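Local coordinates for outer membrane protein Omp121 (Bacteroides thetaiotaomicron, PDB 5FQ8), which probably imports nutrients across the outer membrane as the SusC-like, TonB-dependent receptor of a SusCD complex, at residues 189-193 with 946-950; 800-806 with 820-826; 904-910 with 935-941. One frame throughout, in Å; residues are numbered along the deposited sequence.

Contact 1: residues 189-193 with 946-950; sequences LRLPE and NTFID
An Asx turn at Asn946 shapes one side of this loop-to-loop contact in the barrel of a TonB-dependent receptor. Asn946 OD1 accepts from Phe948 N at 2.9 Å and from Ile949 N at 3.3 Å. Both segments are loop, after strands 177-188 and 928-941, and run in opposite directions. CA atoms are 4.0 Å apart at Pro192 and Phe948 and 6.5 Å at Arg190 and Asp950. About 381 Å² is buried. Arg190 contributes most. Its side chain (chi1 135°) reaches over the turn: CG lies 3.8 Å from Asp950 N, and CD 3.9 Å from Phe948 O. NH2 donates a hydrogen bond to Thr942 OG1. Thr947 (chi1 p) sets CG2 against Glu193 OE1 (3.7 Å). OE1 is hydrogen-bonded to Thr5 OG1 of the uncharacterized protein chain. Pro192 CB meets the edge of the Phe948 ring, 4.4 Å from CD1. This joins two barrel loops beside a partner subunit. The backbone link is Glu193 N to Thr947 O, 3.0 Å.

Contact 2: residues 800-806 with 820-826; sequences NKYQMGV and DFDIRQG
A classic beta bulge opens this antiparallel pairing: Lys801 and Tyr802 both face Gln825. Gln825 O accepts from Tyr802 N at 3.2 Å and, weakly, from Lys801 N at 2.6 Å. Lys801 has phi/psi -71/-31, while Tyr802 is extended. Beyond the bulge the strands form a regular beta hairpin in the barrel wall. The axes of 802-806 and 820-825 approach to 4.7 Å, with 167° between their N-to-C directions. Hydrogen-bonded pairs are Tyr802-Gln825, Met804-Ile823 and Val806-Phe821; Gln803-Arg824 and Gly805-Asp822 are non-hydrogen-bonded. Met804 N to Ile823 O is 2.6 Å, and Ile823 N to Met804 O 2.7 Å. Gly805 CA comes 3.1 Å from Phe821 O.

One face carries Tyr802, Met804, Val806, Phe821, Ile823 and Gln825. Tyr802, chi1 p, lays its ring over Gln825 CB, 3.9 Å from the ring centroid, a CH-pi contact. Met804 CG is 3.9 Å from Ile823 CB, and Val806 CG2 3.8 Å from Phe821 CB.

At Gly826 (108/154) a side chain would clash with Lys801 N. Asn800 ND2 donates a hydrogen bond to Gly826 O at 2.7 Å. A water joins Asn800 OD1 (3.1 Å) to Arg824 NH1 (3.2 Å).

Arg824, on the other face, forms a salt bridge with Asp822, NH2 to OD2 3.0 Å. It is also hydrogen-bonded to Ser74 and Ile73 of the plug region. Polar and charged chemistry on this face therefore ties the hairpin to the plug, while the opposite face is largely apolar.

Contact 3: residues 904-910 with 935-941; sequences YVKLRSV and GNNLFVW
Two neighbouring strands in the barrel of a TonB-dependent receptor pair antiparallel here, and the second turns a corner midway. The axes of 904-910 and 938-941 come within 4.7 Å, at 170° between their N-to-C directions. The contact buries about 639 Å².

Gly935 starts the second segment in a hydrogen-bonded pair with Val910. Val910 N to Gly935 O is 2.8 Å, and Gly935 N to Val910 O 2.9 Å. A CB on Gly935 would clash with Leu938 CD1. Asn936 is a non-hydrogen-bonded pair with Ser909, CA atoms 4.2 Å apart; its CA is 3.2 Å from Arg908 O.

At Asn937 the backbone takes a left-handed conformation (50/57) and turns the corner. Asn937 N donates a hydrogen bond to Arg908 O at 2.6 Å. Opposite, Leu907 (-69/87) centres an inverse gamma turn, and Arg908 (-62/-56) also leaves the extended form. Asn937 OD1 lies 3.2 Å from Lys906 CD; ND2 is hydrogen-bonded to Ser973 O.

Leu938 (-90/-37) gives its N to Leu907 O at 3.1 Å. Its CB packs 4.0 Å from Leu907 CD2, and CD1 4.2 Å from Val910 CG2. Phe939 O accepts from Leu907 N at 3.0 Å. Val940 pairs with Lys906 without hydrogen bonds and sets CG2 3.9 Å from Lys906 CE and 3.9 Å from Tyr904 CB. Lys906 NZ and Arg908 NH2 both form salt bridges with Glu952.

Trp941, chi1 m, lies on the surface. Its CE3 is 4.1 Å from Val905 CG1 and its CZ3 4.3 Å from Leu907 CB. Trp941 N donates to Val905 O at 2.8 Å.

Contacts 2 and 3 are consecutive parts of one barrel wall, with centres 12 Å apart. Strands 815-825 and 899-915 join them: Asp822 O lies 2.7 Å from Lys906 N, and Arg824 O 2.8 Å from Tyr904 N, both probable hydrogen bonds. Asp822 also forms a salt bridge with Arg908. Contact 1 lies at the loops, 14 Å from contact 3 between centres. Asp950 OD1 forms a salt bridge with Lys906 NZ at 3.2 Å, and Leu189 CD1 packs 3.4 Å from Leu938 O. Contacts 1 and 2 do not touch; their nearest atoms are about 9 Å apart. The Glu193 side chain is about 12 Å from a bound calcium ion.

Contact 1: residues 189-193 with 946-950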
loop_
_atom_site.group_PDB
_atom_site.type_symbol
_atom_site.label_atom_id
_atom_site.label_comp_id
_atom_site.label_asym_id
_atom_site.label_seq_id
_atom_site.Cartn_x
_atom_site.Cartn_y
_atom_site.Cartn_z
ATOM N N LEU B 189 -20.230 -32.149 8.398
ATOM C CA LEU B 189 -21.479 -32.777 7.972
ATOM C C LEU B 189 -21.310 -33.800 6.868
ATOM O O LEU B 189 -21.938 -34.859 6.919
ATOM C CB LEU B 189 -22.466 -31.717 7.491
ATOM C CG LEU B 189 -23.761 -32.245 6.887
ATOM C CD1 LEU B 189 -24.537 -32.970 7.940
ATOM C CD2 LEU B 189 -24.590 -31.123 6.319
ATOM N N ARG B 190 -20.509 -33.484 5.852
ATOM C CA ARG B 190 -20.325 -34.367 4.704
ATOM C C ARG B 190 -18.952 -34.067 4.129
ATOM O O ARG B 190 -18.686 -32.945 3.697
ATOM C CB ARG B 190 -21.443 -34.165 3.675
ATOM C CG ARG B 190 -21.043 -34.059 2.214
ATOM C CD ARG B 190 -21.056 -35.403 1.489
ATOM N NE ARG B 190 -22.353 -36.074 1.519
ATOM C CZ ARG B 190 -23.288 -35.944 0.585
ATOM N NH1 ARG B 190 -23.069 -35.157 -0.452
ATOM N NH2 ARG B 190 -24.437 -36.599 0.688
ATOM N N LEU B 191 -18.070 -35.034 4.202
ATOM C CA LEU B 191 -16.809 -35.009 3.494
ATOM C C LEU B 191 -16.911 -35.940 2.304
ATOM O O LEU B 191 -17.783 -36.811 2.270
ATOM C CB LEU B 191 -15.661 -35.450 4.404
ATOM C CG LEU B 191 -15.357 -34.543 5.594
ATOM C CD1 LEU B 191 -14.401 -35.218 6.540
ATOM C CD2 LEU B 191 -14.786 -33.236 5.122
ATOM N N PRO B 192 -16.068 -35.776 1.293
ATOM C CA PRO B 192 -16.170 -36.656 0.132
ATOM C C PRO B 192 -15.879 -38.091 0.518
ATOM O O PRO B 192 -15.054 -38.372 1.386
ATOM C CB PRO B 192 -15.114 -36.092 -0.818
ATOM C CG PRO B 192 -14.965 -34.691 -0.406
ATOM C CD PRO B 192 -15.073 -34.718 1.067
ATOM N N GLU B 193 -16.584 -39.007 -0.116
ATOM C CA GLU B 193 -16.340 -40.410 0.150
ATOM C C GLU B 193 -15.073 -40.834 -0.564
ATOM O O GLU B 193 -14.927 -40.628 -1.767
ATOM C CB GLU B 193 -17.523 -41.254 -0.296
ATOM C CG GLU B 193 -17.330 -42.723 -0.061
ATOM C CD GLU B 193 -18.464 -43.532 -0.578
ATOM O OE1 GLU B 193 -19.394 -42.941 -1.145
ATOM O OE2 GLU B 193 -18.421 -44.758 -0.415
ATOM N N ASN B 946 -23.511 -37.873 -6.570
ATOM C CA ASN B 946 -22.809 -36.843 -5.827
ATOM C C ASN B 946 -22.467 -37.442 -4.479
ATOM O O ASN B 946 -23.327 -37.562 -3.609
ATOM C CB ASN B 946 -23.672 -35.599 -5.703
ATOM C CG ASN B 946 -23.143 -34.614 -4.706
ATOM O OD1 ASN B 946 -22.100 -34.805 -4.103
ATOM N ND2 ASN B 946 -23.872 -33.536 -4.529
ATOM N N THR B 947 -21.219 -37.824 -4.308
ATOM C CA THR B 947 -20.732 -38.269 -3.019
ATOM C C THR B 947 -19.705 -37.304 -2.475
ATOM O O THR B 947 -18.802 -37.707 -1.743
ATOM C CB THR B 947 -20.120 -39.655 -3.120
ATOM O OG1 THR B 947 -19.081 -39.615 -4.091
ATOM C CG2 THR B 947 -21.148 -40.666 -3.540
ATOM N N PHE B 948 -19.819 -36.034 -2.840
ATOM C CA PHE B 948 -18.718 -35.117 -2.611
ATOM C C PHE B 948 -19.073 -33.942 -1.720
ATOM O O PHE B 948 -18.352 -33.680 -0.758
ATOM C CB PHE B 948 -18.174 -34.624 -3.962
ATOM C CG PHE B 948 -17.963 -35.717 -4.947
ATOM C CD1 PHE B 948 -17.041 -36.709 -4.707
ATOM C CD2 PHE B 948 -18.709 -35.770 -6.092
ATOM C CE1 PHE B 948 -16.866 -37.718 -5.592
ATOM C CE2 PHE B 948 -18.540 -36.777 -6.973
ATOM C CZ PHE B 948 -17.611 -37.754 -6.732
ATOM N N ILE B 949 -20.148 -33.217 -2.005
ATOM C CA ILE B 949 -20.404 -31.958 -1.327
ATOM C C ILE B 949 -21.835 -31.847 -0.830
ATOM O O ILE B 949 -22.756 -32.471 -1.360
ATOM C CB ILE B 949 -20.131 -30.764 -2.248
ATOM C CG1 ILE B 949 -21.036 -30.848 -3.464
ATOM C CG2 ILE B 949 -18.710 -30.730 -2.656
ATOM C CD1 ILE B 949 -21.146 -29.556 -4.208
ATOM N N ASP B 950 -22.013 -31.021 0.187
ATOM C CA ASP B 950 -23.320 -30.472 0.486
ATOM C C ASP B 950 -23.501 -29.353 -0.517
ATOM O O ASP B 950 -22.799 -28.347 -0.444
ATOM C CB ASP B 950 -23.405 -29.979 1.932
ATOM C CG ASP B 950 -24.591 -29.061 2.185
ATOM O OD1 ASP B 950 -25.426 -28.836 1.301
ATOM O OD2 ASP B 950 -24.690 -28.552 3.308
#

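Contact 2: residues 800-806 with 820-826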
loop_
_atom_site.group_PDB
_atom_site.type_symbol
_atom_site.label_atom_id
_atom_site.label_comp_id
_atom_site.label_asym_id
_atom_site.label_seq_id
_atom_site.Cartn_x
_atom_site.Cartn_y
_atom_site.Cartn_z
ATOM N N ASN B 800 -32.714 -25.199 -9.895
ATOM C CA ASN B 800 -33.538 -26.304 -9.429
ATOM C C ASN B 800 -34.774 -26.445 -10.304
ATOM O O ASN B 800 -35.440 -25.458 -10.625
ATOM C CB ASN B 800 -33.975 -26.055 -7.991
ATOM C CG ASN B 800 -32.846 -26.122 -7.018
ATOM O OD1 ASN B 800 -32.790 -25.343 -6.085
ATOM N ND2 ASN B 800 -31.937 -27.041 -7.221
ATOM N N LYS B 801 -35.107 -27.680 -10.665
ATOM C CA LYS B 801 -36.325 -27.880 -11.437
ATOM C C LYS B 801 -37.556 -27.648 -10.586
ATOM O O LYS B 801 -38.588 -27.209 -11.102
ATOM C CB LYS B 801 -36.344 -29.278 -12.043
ATOM C CG LYS B 801 -35.275 -29.497 -13.100
ATOM C CD LYS B 801 -35.545 -28.669 -14.350
ATOM C CE LYS B 801 -34.284 -28.506 -15.185
ATOM N NZ LYS B 801 -33.630 -29.801 -15.437
ATOM N N TYR B 802 -37.462 -27.932 -9.288
ATOM C CA TYR B 802 -38.494 -27.587 -8.323
ATOM C C TYR B 802 -37.873 -27.554 -6.939
ATOM O O TYR B 802 -36.799 -28.113 -6.709
ATOM C CB TYR B 802 -39.664 -28.567 -8.374
ATOM C CG TYR B 802 -39.362 -29.992 -7.958
ATOM C CD1 TYR B 802 -39.454 -30.390 -6.630
ATOM C CD2 TYR B 802 -39.042 -30.952 -8.900
ATOM C CE1 TYR B 802 -39.209 -31.699 -6.253
ATOM C CE2 TYR B 802 -38.797 -32.257 -8.536
ATOM C CZ TYR B 802 -38.886 -32.632 -7.214
ATOM O OH TYR B 802 -38.636 -33.940 -6.859
ATOM N N GLN B 803 -38.560 -26.885 -6.023
ATOM C CA GLN B 803 -38.134 -26.807 -4.634
ATOM C C GLN B 803 -39.343 -27.034 -3.746
ATOM O O GLN B 803 -40.456 -26.634 -4.088
ATOM C CB GLN B 803 -37.506 -25.443 -4.283
ATOM C CG GLN B 803 -36.646 -24.809 -5.374
ATOM C CD GLN B 803 -36.426 -23.325 -5.174
ATOM O OE1 GLN B 803 -35.879 -22.904 -4.165
ATOM N NE2 GLN B 803 -36.860 -22.526 -6.136
ATOM N N MET B 804 -39.123 -27.650 -2.592
ATOM C CA MET B 804 -40.242 -27.777 -1.673
ATOM C C MET B 804 -39.733 -28.099 -0.279
ATOM O O MET B 804 -38.571 -28.472 -0.092
ATOM C CB MET B 804 -41.227 -28.842 -2.141
ATOM C CG MET B 804 -40.761 -30.248 -1.948
ATOM S SD MET B 804 -41.980 -31.384 -2.575
ATOM C CE MET B 804 -41.336 -32.908 -1.926
ATOM N N GLY B 805 -40.629 -27.943 0.692
ATOM C CA GLY B 805 -40.330 -28.230 2.084
ATOM C C GLY B 805 -41.544 -28.766 2.803
ATOM O O GLY B 805 -42.681 -28.426 2.473
ATOM N N VAL B 806 -41.297 -29.626 3.788
ATOM C CA VAL B 806 -42.353 -30.246 4.581
ATOM C C VAL B 806 -42.016 -30.093 6.059
ATOM O O VAL B 806 -40.915 -30.435 6.497
ATOM C CB VAL B 806 -42.575 -31.729 4.216
ATOM C CG1 VAL B 806 -42.714 -31.869 2.749
ATOM C CG2 VAL B 806 -41.457 -32.613 4.697
ATOM N N ASP B 820 -38.269 -29.730 10.097
ATOM C CA ASP B 820 -38.417 -29.184 8.759
ATOM C C ASP B 820 -37.445 -29.855 7.801
ATOM O O ASP B 820 -36.281 -30.081 8.139
ATOM C CB ASP B 820 -38.213 -27.682 8.778
ATOM C CG ASP B 820 -39.039 -27.024 9.819
ATOM O OD1 ASP B 820 -38.690 -27.157 11.001
ATOM O OD2 ASP B 820 -40.047 -26.393 9.459
ATOM N N PHE B 821 -37.931 -30.181 6.615
ATOM C CA PHE B 821 -37.127 -30.796 5.578
ATOM C C PHE B 821 -37.073 -29.851 4.404
ATOM O O PHE B 821 -38.095 -29.293 4.014
ATOM C CB PHE B 821 -37.701 -32.142 5.146
ATOM C CG PHE B 821 -37.466 -33.222 6.128
ATOM C CD1 PHE B 821 -38.317 -33.399 7.177
ATOM C CD2 PHE B 821 -36.378 -34.034 6.018
ATOM C CE1 PHE B 821 -38.093 -34.375 8.089
ATOM C CE2 PHE B 821 -36.152 -35.011 6.926
ATOM C CZ PHE B 821 -37.008 -35.184 7.964
ATOM N N ASP B 822 -35.880 -29.659 3.868
ATOM C CA ASP B 822 -35.672 -28.848 2.681
ATOM C C ASP B 822 -35.449 -29.795 1.526
ATOM O O ASP B 822 -34.658 -30.733 1.640
ATOM C CB ASP B 822 -34.478 -27.914 2.846
ATOM C CG ASP B 822 -34.632 -26.635 2.072
ATOM O OD1 ASP B 822 -35.283 -26.654 1.011
ATOM O OD2 ASP B 822 -34.103 -25.607 2.533
ATOM N N ILE B 823 -36.167 -29.582 0.433
ATOM C CA ILE B 823 -36.058 -30.467 -0.715
ATOM C C ILE B 823 -35.939 -29.631 -1.972
ATOM O O ILE B 823 -36.896 -28.959 -2.367
ATOM C CB ILE B 823 -37.237 -31.433 -0.826
ATOM C CG1 ILE B 823 -37.244 -32.373 0.365
ATOM C CG2 ILE B 823 -37.117 -32.235 -2.089
ATOM C CD1 ILE B 823 -38.141 -31.924 1.444
ATOM N N ARG B 824 -34.775 -29.680 -2.602
ATOM C CA ARG B 824 -34.495 -28.926 -3.813
ATOM C C ARG B 824 -33.917 -29.899 -4.813
ATOM O O ARG B 824 -32.961 -30.612 -4.494
ATOM C CB ARG B 824 -33.511 -27.782 -3.559
ATOM C CG ARG B 824 -33.739 -27.053 -2.254
ATOM C CD ARG B 824 -32.856 -25.859 -2.104
ATOM N NE ARG B 824 -33.188 -25.187 -0.869
ATOM C CZ ARG B 824 -32.681 -24.033 -0.483
ATOM N NH1 ARG B 824 -31.806 -23.404 -1.247
ATOM N NH2 ARG B 824 -33.059 -23.510 0.668
ATOM N N GLN B 825 -34.496 -29.930 -6.006
ATOM C CA GLN B 825 -34.185 -30.953 -6.985
ATOM C C GLN B 825 -33.917 -30.307 -8.326
ATOM O O GLN B 825 -34.731 -29.515 -8.811
ATOM C CB GLN B 825 -35.332 -31.958 -7.115
ATOM C CG GLN B 825 -35.517 -32.835 -5.905
ATOM C CD GLN B 825 -34.485 -33.941 -5.818
ATOM O OE1 GLN B 825 -33.932 -34.358 -6.834
ATOM N NE2 GLN B 825 -34.220 -34.423 -4.600
ATOM N N GLY B 826 -32.795 -30.659 -8.923
ATOM C CA GLY B 826 -32.514 -30.239 -10.275
ATOM C C GLY B 826 -31.426 -29.181 -10.344
ATOM O O GLY B 826 -31.190 -28.417 -9.405
HETATM O O HOH W 1 -30.820 -23.778 -4.312
HETATM O O HOH W 2 -37.523 -25.569 -0.362
#

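Contact 3: residues 904-910 with 935-941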
loop_
_atom_site.group_PDB
_atom_site.type_symbol
_atom_site.label_atom_id
_atom_site.label_comp_id
_atom_site.label_asym_id
_atom_site.label_seq_id
_atom_site.Cartn_x
_atom_site.Cartn_y
_atom_site.Cartn_z
ATOM N N TYR B 904 -30.789 -32.001 -3.441
ATOM C CA TYR B 904 -30.619 -32.555 -2.104
ATOM C C TYR B 904 -31.944 -32.552 -1.351
ATOM O O TYR B 904 -32.859 -31.788 -1.660
ATOM C CB TYR B 904 -29.537 -31.808 -1.299
ATOM C CG TYR B 904 -29.799 -30.339 -0.978
ATOM C CD1 TYR B 904 -30.632 -29.971 0.071
ATOM C CD2 TYR B 904 -29.168 -29.327 -1.697
ATOM C CE1 TYR B 904 -30.856 -28.648 0.368
ATOM C CE2 TYR B 904 -29.386 -28.006 -1.404
ATOM C CZ TYR B 904 -30.229 -27.666 -0.366
ATOM O OH TYR B 904 -30.444 -26.345 -0.068
ATOM N N VAL B 905 -32.038 -33.460 -0.382
ATOM C CA VAL B 905 -33.039 -33.410 0.676
ATOM C C VAL B 905 -32.287 -33.154 1.966
ATOM O O VAL B 905 -31.270 -33.798 2.229
ATOM C CB VAL B 905 -33.874 -34.701 0.803
ATOM C CG1 VAL B 905 -34.861 -34.540 1.910
ATOM C CG2 VAL B 905 -34.609 -35.031 -0.483
ATOM N N LYS B 906 -32.779 -32.224 2.772
ATOM C CA LYS B 906 -32.058 -31.839 3.974
ATOM C C LYS B 906 -32.970 -31.816 5.191
ATOM O O LYS B 906 -34.044 -31.213 5.158
ATOM C CB LYS B 906 -31.402 -30.476 3.787
ATOM C CG LYS B 906 -30.058 -30.380 4.435
ATOM C CD LYS B 906 -29.443 -29.035 4.207
ATOM C CE LYS B 906 -28.505 -29.045 3.048
ATOM N NZ LYS B 906 -27.978 -27.686 2.859
ATOM N N LEU B 907 -32.535 -32.475 6.261
ATOM C CA LEU B 907 -33.071 -32.198 7.583
ATOM C C LEU B 907 -32.604 -30.811 8.006
ATOM O O LEU B 907 -31.565 -30.656 8.655
ATOM C CB LEU B 907 -32.633 -33.266 8.580
ATOM C CG LEU B 907 -33.246 -33.136 9.976
ATOM C CD1 LEU B 907 -34.729 -32.869 9.900
ATOM C CD2 LEU B 907 -32.989 -34.369 10.798
ATOM N N ARG B 908 -33.367 -29.792 7.621
ATOM C CA ARG B 908 -32.949 -28.409 7.811
ATOM C C ARG B 908 -32.784 -28.072 9.286
ATOM O O ARG B 908 -31.714 -27.645 9.715
ATOM C CB ARG B 908 -33.971 -27.490 7.153
ATOM C CG ARG B 908 -33.554 -26.056 7.018
ATOM C CD ARG B 908 -32.974 -25.781 5.654
ATOM N NE ARG B 908 -31.528 -25.843 5.708
ATOM C CZ ARG B 908 -30.731 -25.685 4.672
ATOM N NH1 ARG B 908 -31.234 -25.452 3.478
ATOM N NH2 ARG B 908 -29.432 -25.775 4.846
ATOM N N SER B 909 -33.833 -28.272 10.086
ATOM C CA SER B 909 -33.800 -27.923 11.501
ATOM C C SER B 909 -34.677 -28.858 12.316
ATOM O O SER B 909 -35.671 -29.391 11.825
ATOM C CB SER B 909 -34.273 -26.495 11.723
ATOM O OG SER B 909 -35.620 -26.360 11.321
ATOM N N VAL B 910 -34.308 -29.032 13.581
ATOM C CA VAL B 910 -35.147 -29.695 14.577
ATOM C C VAL B 910 -35.051 -28.916 15.884
ATOM O O VAL B 910 -33.954 -28.720 16.410
ATOM C CB VAL B 910 -34.730 -31.159 14.798
ATOM C CG1 VAL B 910 -35.518 -31.754 15.938
ATOM C CG2 VAL B 910 -34.943 -31.960 13.554
ATOM N N GLY B 935 -31.118 -28.327 16.599
ATOM C CA GLY B 935 -30.117 -28.792 15.662
ATOM C C GLY B 935 -30.450 -28.298 14.274
ATOM O O GLY B 935 -31.610 -28.334 13.869
ATOM N N ASN B 936 -29.468 -27.810 13.536
ATOM C CA ASN B 936 -29.718 -27.316 12.196
ATOM C C ASN B 936 -28.714 -27.919 11.229
ATOM O O ASN B 936 -27.614 -28.309 11.623
ATOM C CB ASN B 936 -29.653 -25.804 12.166
ATOM C CG ASN B 936 -30.657 -25.181 13.083
ATOM O OD1 ASN B 936 -31.729 -25.726 13.296
ATOM N ND2 ASN B 936 -30.314 -24.043 13.655
ATOM N N ASN B 937 -29.109 -27.992 9.957
ATOM C CA ASN B 937 -28.271 -28.563 8.908
ATOM C C ASN B 937 -27.754 -29.926 9.368
ATOM O O ASN B 937 -26.553 -30.167 9.466
ATOM C CB ASN B 937 -27.132 -27.595 8.565
ATOM C CG ASN B 937 -26.442 -27.911 7.235
ATOM O OD1 ASN B 937 -27.078 -28.204 6.226
ATOM N ND2 ASN B 937 -25.127 -27.830 7.237
ATOM N N LEU B 938 -28.699 -30.809 9.690
ATOM C CA LEU B 938 -28.385 -32.005 10.457
ATOM C C LEU B 938 -28.005 -33.191 9.595
ATOM O O LEU B 938 -27.128 -33.967 9.971
ATOM C CB LEU B 938 -29.565 -32.375 11.349
ATOM C CG LEU B 938 -29.638 -31.602 12.658
ATOM C CD1 LEU B 938 -30.713 -32.164 13.538
ATOM C CD2 LEU B 938 -28.295 -31.669 13.347
ATOM N N PHE B 939 -28.640 -33.357 8.447
ATOM C CA PHE B 939 -28.322 -34.486 7.590
ATOM C C PHE B 939 -28.720 -34.113 6.177
ATOM O O PHE B 939 -29.746 -33.473 5.977
ATOM C CB PHE B 939 -29.057 -35.740 8.065
ATOM C CG PHE B 939 -28.431 -37.012 7.624
ATOM C CD1 PHE B 939 -28.650 -37.497 6.345
ATOM C CD2 PHE B 939 -27.632 -37.734 8.488
ATOM C CE1 PHE B 939 -28.081 -38.682 5.922
ATOM C CE2 PHE B 939 -27.053 -38.922 8.079
ATOM C CZ PHE B 939 -27.281 -39.400 6.788
ATOM N N VAL B 940 -27.901 -34.488 5.202
ATOM C CA VAL B 940 -28.156 -34.132 3.812
ATOM C C VAL B 940 -28.118 -35.397 2.972
ATOM O O VAL B 940 -27.255 -36.255 3.171
ATOM C CB VAL B 940 -27.157 -33.073 3.313
ATOM C CG1 VAL B 940 -25.761 -33.600 3.408
ATOM C CG2 VAL B 940 -27.505 -32.623 1.927
ATOM N N TRP B 941 -29.092 -35.537 2.082
ATOM C CA TRP B 941 -29.207 -36.683 1.191
ATOM C C TRP B 941 -29.065 -36.189 -0.236
ATOM O O TRP B 941 -29.835 -35.331 -0.676
ATOM C CB TRP B 941 -30.551 -37.400 1.360
ATOM C CG TRP B 941 -30.760 -38.118 2.652
ATOM C CD1 TRP B 941 -30.403 -39.397 2.951
ATOM C CD2 TRP B 941 -31.403 -37.602 3.814
ATOM N NE1 TRP B 941 -30.772 -39.705 4.231
ATOM C CE2 TRP B 941 -31.392 -38.617 4.783
ATOM C CE3 TRP B 941 -31.983 -36.377 4.131
ATOM C CZ2 TRP B 941 -31.938 -38.442 6.048
ATOM C CZ3 TRP B 941 -32.527 -36.207 5.390
ATOM C CH2 TRP B 941 -32.496 -37.231 6.332
#